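Side-chain contacts in glycosyl hydrolases family 31 family protein (Aspergillus niger, PDB 6DRU), which hydrolyses xyloglucan oligosaccharides, releasing alpha-xylose from their non-reducing terminal glucose: residues 335-338 against 339-343; 170-173 against 174-177. All blocks are in the same frame, centred on the assembly; numbering follows the deposited sequence.

Contact 1 of 2, residues 335-338 against 339-343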
ATOM      1  N   TYR A 335     -27.186  -7.147  18.511  1.00 52.62           N
ATOM      2  CA  TYR A 335     -26.431  -7.093  17.261  1.00 61.32           C
ATOM      3  C   TYR A 335     -26.901  -5.956  16.362  1.00 68.98           C
ATOM      4  O   TYR A 335     -26.080  -5.235  15.785  1.00 73.08           O
ATOM      5  CB  TYR A 335     -26.528  -8.424  16.521  1.00 58.57           C
ATOM      6  CG  TYR A 335     -25.924  -8.372  15.136  1.00 59.05           C
ATOM      7  CD1 TYR A 335     -24.568  -8.128  14.959  1.00 62.18           C
ATOM      8  CD2 TYR A 335     -26.707  -8.558  14.005  1.00 63.42           C
ATOM      9  CE1 TYR A 335     -24.008  -8.075  13.696  1.00 62.35           C
ATOM     10  CE2 TYR A 335     -26.156  -8.507  12.736  1.00 51.91           C
ATOM     11  CZ  TYR A 335     -24.807  -8.265  12.588  1.00 61.67           C
ATOM     12  OH  TYR A 335     -24.251  -8.214  11.331  1.00 55.61           O
ATOM     13  N   ALA A 336     -28.218  -5.783  16.223  1.00 64.93           N
ATOM     14  CA  ALA A 336     -28.729  -4.740  15.340  1.00 49.75           C
ATOM     15  C   ALA A 336     -28.353  -3.350  15.841  1.00 52.18           C
ATOM     16  O   ALA A 336     -27.932  -2.494  15.057  1.00 53.35           O
ATOM     17  CB  ALA A 336     -30.246  -4.870  15.200  1.00 47.16           C
ATOM     18  N   ALA A 337     -28.490  -3.112  17.148  1.00 54.80           N
ATOM     19  CA  ALA A 337     -28.155  -1.803  17.699  1.00 51.96           C
ATOM     20  C   ALA A 337     -26.658  -1.532  17.616  1.00 59.93           C
ATOM     21  O   ALA A 337     -26.241  -0.417  17.280  1.00 58.66           O
ATOM     22  CB  ALA A 337     -28.640  -1.701  19.143  1.00 56.76           C
ATOM     23  N   LEU A 338     -25.835  -2.538  17.926  1.00 61.78           N
ATOM     24  CA  LEU A 338     -24.387  -2.366  17.842  1.00 60.09           C
ATOM     25  C   LEU A 338     -23.951  -2.092  16.412  1.00 59.64           C
ATOM     26  O   LEU A 338     -23.027  -1.305  16.173  1.00 60.65           O
ATOM     27  CB  LEU A 338     -23.683  -3.611  18.380  1.00 59.35           C
ATOM     28  CG  LEU A 338     -23.757  -3.846  19.887  1.00 55.67           C
ATOM     29  CD1 LEU A 338     -23.469  -5.300  20.207  1.00 46.90           C
ATOM     30  CD2 LEU A 338     -22.769  -2.936  20.592  1.00 49.00           C
ATOM     31  N   GLN A 339     -24.604  -2.739  15.445  1.00 67.82           N
ATOM     32  CA  GLN A 339     -24.253  -2.539  14.044  1.00 60.28           C
ATOM     33  C   GLN A 339     -24.684  -1.161  13.556  1.00 55.40           C
ATOM     34  O   GLN A 339     -23.937  -0.490  12.834  1.00 59.74           O
ATOM     35  CB  GLN A 339     -24.890  -3.635  13.192  1.00 45.60           C
ATOM     36  CG  GLN A 339     -24.352  -3.716  11.782  1.00 62.62           C
ATOM     37  CD  GLN A 339     -22.977  -4.339  11.728  1.00 58.05           C
ATOM     38  OE1 GLN A 339     -21.972  -3.642  11.590  1.00 77.76           O
ATOM     39  NE2 GLN A 339     -22.925  -5.661  11.836  1.00 53.25           N
ATOM     40  N   ALA A 340     -25.880  -0.717  13.953  1.00 55.69           N
ATOM     41  CA  ALA A 340     -26.434   0.520  13.412  1.00 57.47           C
ATOM     42  C   ALA A 340     -25.708   1.745  13.950  1.00 56.44           C
ATOM     43  O   ALA A 340     -25.500   2.720  13.218  1.00 65.15           O
ATOM     44  CB  ALA A 340     -27.928   0.602  13.722  1.00 57.52           C
ATOM     45  N   ASN A 341     -25.325   1.722  15.222  1.00 51.57           N
ATOM     46  CA  ASN A 341     -24.660   2.855  15.852  1.00 59.79           C
ATOM     47  C   ASN A 341     -23.145   2.823  15.685  1.00 58.40           C
ATOM     48  O   ASN A 341     -22.449   3.637  16.304  1.00 51.54           O
ATOM     49  CB  ASN A 341     -25.030   2.917  17.334  1.00 56.39           C
ATOM     50  CG  ASN A 341     -26.487   3.275  17.550  1.00 58.40           C
ATOM     51  OD1 ASN A 341     -26.846   4.451  17.619  1.00 62.90           O
ATOM     52  ND2 ASN A 341     -27.337   2.260  17.645  1.00 46.97           N
ATOM     53  N   GLY A 342     -22.624   1.911  14.869  1.00 56.02           N
ATOM     54  CA  GLY A 342     -21.191   1.852  14.628  1.00 57.29           C
ATOM     55  C   GLY A 342     -20.369   1.566  15.865  1.00 54.99           C
ATOM     56  O   GLY A 342     -19.330   2.203  16.079  1.00 68.68           O
ATOM     57  N   LEU A 343     -20.812   0.620  16.689  1.00 54.90           N
ATOM     58  CA  LEU A 343     -20.111   0.264  17.912  1.00 62.35           C
ATOM     59  C   LEU A 343     -19.302  -1.017  17.768  1.00 58.25           C
ATOM     60  O   LEU A 343     -18.840  -1.564  18.774  1.00 56.28           O
ATOM     61  CB  LEU A 343     -21.103   0.127  19.066  1.00 56.63           C
ATOM     62  CG  LEU A 343     -22.119   1.258  19.219  1.00 51.95           C
ATOM     63  CD1 LEU A 343     -23.056   0.966  20.379  1.00 42.35           C
ATOM     64  CD2 LEU A 343     -21.413   2.591  19.409  1.00 45.66           C
TER
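Helical bonds run from Q339 N to Y335 O and from A340 N to A336 O, and the helix ends where N341 leaves helical backbone angles. L343 N then turns back on L338 O at 3.0 Å, a nearly straight bond in the carbonyl plane (N-H...O 163°). G342, with phi at 62°, carries the chain through this reversal, and its N makes a weak bond to Q339 O. The six-to-one bond, together with the positive phi, identifies a Schellman motif closing the helix. Its usual apolar contact is present: L338 and L343 cross at about a right angle, with L338 CD2 3.8 Å from L343 CB and 3.9 Å from L343 CD1. F375 of helix 370-385 touches both leucines, which ties the helix end to the next helix of the TIM-barrel domain. A337 O takes two donors from opposite faces of its carbonyl plane, N341 N at 3.1 Å and N341 ND2 at 2.9 Å. The N341 ND2 bond is almost linear, with A337 O close to the plane of the side-chain amide; chi1 of -68° sets CG beside the backbone N and directs the amide back over the last turn. Y335 and Q339 run side by side in the same direction, ring and amide planes almost perpendicular. Q339 NE2 makes a weak bond to Y335 OH, whose stronger partner is Q411 of the third subunit.

Contact 2 of 2, residues 170-173 against 174-177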
ATOM      1  N   VAL A 170       2.345  -7.312  19.331  1.00 60.86           N
ATOM      2  CA  VAL A 170       1.044  -7.805  18.891  1.00 63.14           C
ATOM      3  C   VAL A 170       0.504  -8.708  19.993  1.00 60.90           C
ATOM      4  O   VAL A 170       1.180  -9.648  20.422  1.00 64.06           O
ATOM      5  CB  VAL A 170       1.121  -8.546  17.540  1.00 44.17           C
ATOM      6  CG1 VAL A 170       2.280  -9.527  17.520  1.00 59.51           C
ATOM      7  CG2 VAL A 170      -0.192  -9.255  17.247  1.00 63.41           C
ATOM      8  N   ASN A 171      -0.704  -8.413  20.462  1.00 63.53           N
ATOM      9  CA  ASN A 171      -1.247  -9.082  21.636  1.00 55.22           C
ATOM     10  C   ASN A 171      -1.887 -10.416  21.277  1.00 54.22           C
ATOM     11  O   ASN A 171      -2.543 -10.549  20.241  1.00 59.73           O
ATOM     12  CB  ASN A 171      -2.280  -8.187  22.322  1.00 56.70           C
ATOM     13  CG  ASN A 171      -1.671  -6.923  22.890  1.00 65.36           C
ATOM     14  OD1 ASN A 171      -0.451  -6.763  22.911  1.00 70.10           O
ATOM     15  ND2 ASN A 171      -2.520  -6.015  23.358  1.00 62.52           N
ATOM     16  N   PHE A 172      -1.685 -11.405  22.144  1.00 61.36           N
ATOM     17  CA  PHE A 172      -2.433 -12.657  22.102  1.00 59.07           C
ATOM     18  C   PHE A 172      -2.352 -13.303  23.481  1.00 61.50           C
ATOM     19  O   PHE A 172      -1.719 -12.772  24.398  1.00 60.04           O
ATOM     20  CB  PHE A 172      -1.937 -13.589  20.987  1.00 51.95           C
ATOM     21  CG  PHE A 172      -0.469 -13.909  21.050  1.00 60.11           C
ATOM     22  CD1 PHE A 172       0.003 -14.926  21.865  1.00 55.55           C
ATOM     23  CD2 PHE A 172       0.433 -13.216  20.259  1.00 55.72           C
ATOM     24  CE1 PHE A 172       1.350 -15.231  21.907  1.00 51.41           C
ATOM     25  CE2 PHE A 172       1.782 -13.514  20.297  1.00 55.06           C
ATOM     26  CZ  PHE A 172       2.241 -14.522  21.122  1.00 58.88           C
ATOM     27  N   ASN A 173      -3.021 -14.448  23.620  1.00 62.21           N
ATOM     28  CA  ASN A 173      -3.176 -15.126  24.905  1.00 68.02           C
ATOM     29  C   ASN A 173      -1.836 -15.312  25.609  1.00 63.26           C
ATOM     30  O   ASN A 173      -0.926 -15.952  25.074  1.00 64.32           O
ATOM     31  CB  ASN A 173      -3.854 -16.482  24.685  1.00 63.81           C
ATOM     32  CG  ASN A 173      -4.475 -17.042  25.953  1.00 66.54           C
ATOM     33  OD1 ASN A 173      -3.955 -16.850  27.052  1.00 67.30           O
ATOM     34  ND2 ASN A 173      -5.595 -17.740  25.802  1.00 57.74           N
ATOM     35  N   SER A 174      -1.729 -14.734  26.811  1.00 61.89           N
ATOM     36  CA  SER A 174      -0.585 -14.809  27.730  1.00 58.08           C
ATOM     37  C   SER A 174       0.585 -13.929  27.303  1.00 63.62           C
ATOM     38  O   SER A 174       1.663 -14.021  27.910  1.00 62.57           O
ATOM     39  CB  SER A 174      -0.074 -16.241  27.912  1.00 57.67           C
ATOM     40  OG  SER A 174       0.772 -16.613  26.837  1.00 49.12           O
ATOM     41  N   TYR A 175       0.414 -13.076  26.296  1.00 66.23           N
ATOM     42  CA  TYR A 175       1.507 -12.294  25.720  1.00 57.23           C
ATOM     43  C   TYR A 175       1.056 -10.838  25.635  1.00 59.36           C
ATOM     44  O   TYR A 175       0.288 -10.474  24.740  1.00 62.26           O
ATOM     45  CB  TYR A 175       1.893 -12.848  24.351  1.00 56.21           C
ATOM     46  CG  TYR A 175       3.109 -12.219  23.706  1.00 59.51           C
ATOM     47  CD1 TYR A 175       4.392 -12.558  24.115  1.00 65.36           C
ATOM     48  CD2 TYR A 175       2.972 -11.305  22.672  1.00 57.29           C
ATOM     49  CE1 TYR A 175       5.506 -11.994  23.517  1.00 61.16           C
ATOM     50  CE2 TYR A 175       4.078 -10.735  22.071  1.00 62.77           C
ATOM     51  CZ  TYR A 175       5.341 -11.082  22.496  1.00 66.24           C
ATOM     52  OH  TYR A 175       6.441 -10.515  21.896  1.00 66.63           O
ATOM     53  N   ILE A 176       1.529 -10.010  26.562  1.00 58.45           N
ATOM     54  CA  ILE A 176       1.154  -8.598  26.604  1.00 55.37           C
ATOM     55  C   ILE A 176       2.399  -7.739  26.417  1.00 61.09           C
ATOM     56  O   ILE A 176       2.940  -7.215  27.401  1.00 63.88           O
ATOM     57  CB  ILE A 176       0.448  -8.243  27.922  1.00 52.59           C
ATOM     58  CG1 ILE A 176      -0.571  -9.320  28.294  1.00 51.04           C
ATOM     59  CG2 ILE A 176      -0.233  -6.887  27.809  1.00 53.86           C
ATOM     60  CD1 ILE A 176      -1.038  -9.233  29.729  1.00 47.14           C
ATOM     61  N   PRO A 177       2.884  -7.563  25.188  1.00 62.10           N
ATOM     62  CA  PRO A 177       4.088  -6.746  24.982  1.00 60.74           C
ATOM     63  C   PRO A 177       3.806  -5.279  25.277  1.00 63.70           C
ATOM     64  O   PRO A 177       2.885  -4.683  24.715  1.00 76.93           O
ATOM     65  CB  PRO A 177       4.423  -6.974  23.504  1.00 61.35           C
ATOM     66  CG  PRO A 177       3.116  -7.332  22.881  1.00 59.34           C
ATOM     67  CD  PRO A 177       2.352  -8.096  23.924  1.00 59.38           C
TER
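F172 and Y175 form a single antiparallel hydrogen-bonded pair across a type II beta turn, with Y175 N 2.9 Å from F172 O and a weak return bond from F172 N to Y175 O. S174, at phi 76°, occupies the turn position where type II geometry demands a positive value. Because F172 and Y175 share a face of this tight hairpin, their side chains meet directly. With chi1 of 56° placing CG between the backbone N and carbonyl carbon, the F172 ring stands over the shared side, where Y175 CB lies over one of its faces, displaced toward the rim, in a CH-pi contact 3.7 Å from the ring centroid. Beyond it the two rings are nearly parallel, at 11°, yet slid so far that they barely overlap (centroids 4.7 Å apart); F172 CE2 approaches Y175 CD2 to 3.5 Å. V170 O lies in the plane of the Y175 ring, at its edge, 3.3 Å from CD2, and Y175 OH is hydrogen-bonded to D168 O. Further from the turn, N171 OD1 lies 3.3 Å from P177 CD. At the tip, N173 OD1 accepts from the backbone N of D487, the probable proton donor, and N173 ND2 is hydrogen-bonded to E404 OE2; the side chain is about 5 Å from the bound xylose. The bond to D487 N is consistent with a second-shell part in holding the backbone of this residue in place. The hairpin joins strand 166-168, whose I167 touches Y175 and P177, to strand 176-183, and its turn packs against K119 of the fourth subunit.

Overall arrangement
Along the chain, contact 2 comes first and is complete well before contact 1 opens, so the two follow in series and neither encloses nor crosses the other. Residues 170-177 turn the chain between strand 166-168 of a five-stranded sheet and strand 176-183 of an eight-stranded one, and carry this link into the active site. Residues 335-343 lie in the TIM-barrel domain, in the connection that leaves strand 319-328 and proceeds by way of strands 355-357 and 360-364 to helix 370-385. The centres of contact 1 and contact 2 are about 28 Å apart, and the nearest atoms of contact 1 and contact 2 about 18 Å. Contact 2 lies near the middle of the chain, contact 1 at its periphery, and both border other subunits.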